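Ras-3 from Cryphonectria parasitica (Cryphonectria parasitica, PDB 4KU4) is a small Ras-family protein with the P-loop NTPase fold, modelled here with guanosine-5'-diphosphate and magnesium bound. Local coordinates at residues 87-92 against 138-143. Numbering follows the deposited sequence.
Sequences ELFVIV and SLVVLV
Val90 sets CG1 anti to its backbone N (chi1 179°), and Val143 turns CG2 anti to its carbonyl carbon, beside its own N; the two methyls meet at 3.5 Å, Val90 CG1 against Val143 CG2, reaching diagonally two residues up the neighbouring strand. Val141 takes the less usual turn, with CG1 between N and the carbonyl carbon (chi1 57°). There it lies next to Val90, the two side chains pointing the same way with Val90 CG2 3.8 Å from Val141 CG1.

On the other face, which Phe89, Ile91, Val140 and Leu142 share, Ile91 runs its CD1 back to Val140 CG1 (3.7 Å), while Leu142 brings CD2 up to Ile91 CB and CG2. At the start of the pair Leu88 CD2 packs on Leu139 CD2, again at 3.7 Å.

The backbones carry four hydrogen bonds. Leu139 O accepts from Phe89 N, Phe89 O from Val141 N at 2.8 Å, Val141 O from Ile91 N, and Ile91 O from Val143 N, also at 2.8 Å. Phe89 thus brackets its partner Val140, Val141 brackets Val90, and Ile91 brackets Leu142; this marks a parallel pair, its short segments 21° apart in direction.

Strand 15-20 bonds to Leu88 and Val90 along the other edge of strand 88-94. Helix 98-118 covers the Phe89 and Ile91 face, and helix 182-196 packs on Val141. The side chain of Val92 lies about 6 Å from the bound GDP and also touches Val25 in the probable P-loop. With helix 98-118 in the connection, this is a beta-alpha-beta crossover in the central sheet of the Ras-type P-loop NTPase fold.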
loop_
_atom_site.group_PDB
_atom_site.type_symbol
_atom_site.label_atom_id
_atom_site.label_comp_id
_atom_site.label_asym_id
_atom_site.label_seq_id
_atom_site.Cartn_x
_atom_site.Cartn_y
_atom_site.Cartn_z
ATOM N N GLU A 87 0.591 0.935 11.215
ATOM C CA GLU A 87 -0.371 2.028 11.365
ATOM C C GLU A 87 -1.125 2.312 10.062
ATOM O O GLU A 87 -2.312 2.637 10.075
ATOM C CB GLU A 87 0.345 3.310 11.851
ATOM C CG GLU A 87 -0.281 4.629 11.348
ATOM C CD GLU A 87 0.486 5.926 11.728
ATOM O OE1 GLU A 87 1.671 6.114 11.321
ATOM O OE2 GLU A 87 -0.126 6.789 12.406
ATOM N N LEU A 88 -0.423 2.189 8.939
ATOM C CA LEU A 88 -0.963 2.575 7.650
ATOM C C LEU A 88 -0.806 1.407 6.698
ATOM O O LEU A 88 0.076 0.572 6.881
ATOM C CB LEU A 88 -0.210 3.782 7.103
ATOM C CG LEU A 88 -0.009 4.946 8.072
ATOM C CD1 LEU A 88 1.024 5.945 7.544
ATOM C CD2 LEU A 88 -1.339 5.645 8.379
ATOM N N PHE A 89 -1.644 1.369 5.667
ATOM C CA PHE A 89 -1.727 0.218 4.789
ATOM C C PHE A 89 -1.826 0.533 3.309
ATOM O O PHE A 89 -2.583 1.406 2.884
ATOM C CB PHE A 89 -2.910 -0.663 5.208
ATOM C CG PHE A 89 -2.776 -1.212 6.595
ATOM C CD1 PHE A 89 -2.148 -2.429 6.811
ATOM C CD2 PHE A 89 -3.235 -0.493 7.685
ATOM C CE1 PHE A 89 -1.998 -2.939 8.086
ATOM C CE2 PHE A 89 -3.093 -0.997 8.970
ATOM C CZ PHE A 89 -2.462 -2.224 9.167
ATOM N N VAL A 90 -1.049 -0.207 2.534
ATOM C CA VAL A 90 -1.102 -0.137 1.095
ATOM C C VAL A 90 -1.561 -1.503 0.612
ATOM O O VAL A 90 -0.831 -2.490 0.736
ATOM C CB VAL A 90 0.275 0.190 0.523
ATOM C CG1 VAL A 90 0.222 0.242 -1.005
ATOM C CG2 VAL A 90 0.791 1.522 1.107
ATOM N N ILE A 91 -2.788 -1.565 0.094
ATOM C CA ILE A 91 -3.357 -2.813 -0.386
ATOM C C ILE A 91 -3.306 -2.824 -1.906
ATOM O O ILE A 91 -3.973 -2.031 -2.562
ATOM C CB ILE A 91 -4.773 -2.988 0.161
ATOM C CG1 ILE A 91 -4.729 -2.818 1.681
ATOM C CG2 ILE A 91 -5.366 -4.340 -0.269
ATOM C CD1 ILE A 91 -6.060 -3.138 2.361
ATOM N N VAL A 92 -2.469 -3.706 -2.445
ATOM C CA VAL A 92 -2.150 -3.707 -3.866
ATOM C C VAL A 92 -2.923 -4.769 -4.656
ATOM O O VAL A 92 -3.065 -5.925 -4.227
ATOM C CB VAL A 92 -0.636 -3.944 -4.070
ATOM C CG1 VAL A 92 -0.250 -3.750 -5.531
ATOM C CG2 VAL A 92 0.162 -3.007 -3.181
ATOM N N SER A 138 -9.335 5.994 5.821
ATOM C CA SER A 138 -8.414 6.857 5.088
ATOM C C SER A 138 -6.943 6.488 5.328
ATOM O O SER A 138 -6.061 6.974 4.626
ATOM C CB SER A 138 -8.656 8.338 5.425
ATOM O OG SER A 138 -8.514 8.573 6.814
ATOM N N LEU A 139 -6.678 5.619 6.303
ATOM C CA LEU A 139 -5.299 5.201 6.583
ATOM C C LEU A 139 -4.896 4.035 5.690
ATOM O O LEU A 139 -3.810 3.457 5.826
ATOM C CB LEU A 139 -5.118 4.840 8.070
ATOM C CG LEU A 139 -5.413 5.987 9.045
ATOM C CD1 LEU A 139 -5.037 5.638 10.462
ATOM C CD2 LEU A 139 -4.674 7.242 8.607
ATOM N N VAL A 140 -5.793 3.689 4.777
ATOM C CA VAL A 140 -5.547 2.649 3.798
ATOM C C VAL A 140 -5.556 3.254 2.406
ATOM O O VAL A 140 -6.344 4.154 2.119
ATOM C CB VAL A 140 -6.649 1.562 3.848
ATOM C CG1 VAL A 140 -6.398 0.511 2.802
ATOM C CG2 VAL A 140 -6.710 0.946 5.236
ATOM N N VAL A 141 -4.682 2.766 1.542
ATOM C CA VAL A 141 -4.775 3.133 0.131
ATOM C C VAL A 141 -4.842 1.871 -0.715
ATOM O O VAL A 141 -4.051 0.942 -0.532
ATOM C CB VAL A 141 -3.631 4.090 -0.346
ATOM C CG1 VAL A 141 -2.255 3.492 -0.108
ATOM C CG2 VAL A 141 -3.823 4.470 -1.833
ATOM N N LEU A 142 -5.824 1.819 -1.610
ATOM C CA LEU A 142 -5.896 0.741 -2.584
ATOM C C LEU A 142 -5.086 1.147 -3.792
ATOM O O LEU A 142 -5.306 2.221 -4.351
ATOM C CB LEU A 142 -7.330 0.501 -3.025
ATOM C CG LEU A 142 -8.345 -0.124 -2.078
ATOM C CD1 LEU A 142 -9.693 0.079 -2.727
ATOM C CD2 LEU A 142 -8.067 -1.616 -1.843
ATOM N N VAL A 143 -4.172 0.280 -4.207
ATOM C CA VAL A 143 -3.273 0.589 -5.309
ATOM C C VAL A 143 -3.527 -0.325 -6.495
ATOM O O VAL A 143 -3.441 -1.542 -6.378
ATOM C CB VAL A 143 -1.796 0.472 -4.879
ATOM C CG1 VAL A 143 -0.859 0.550 -6.088
ATOM C CG2 VAL A 143 -1.441 1.537 -3.850
#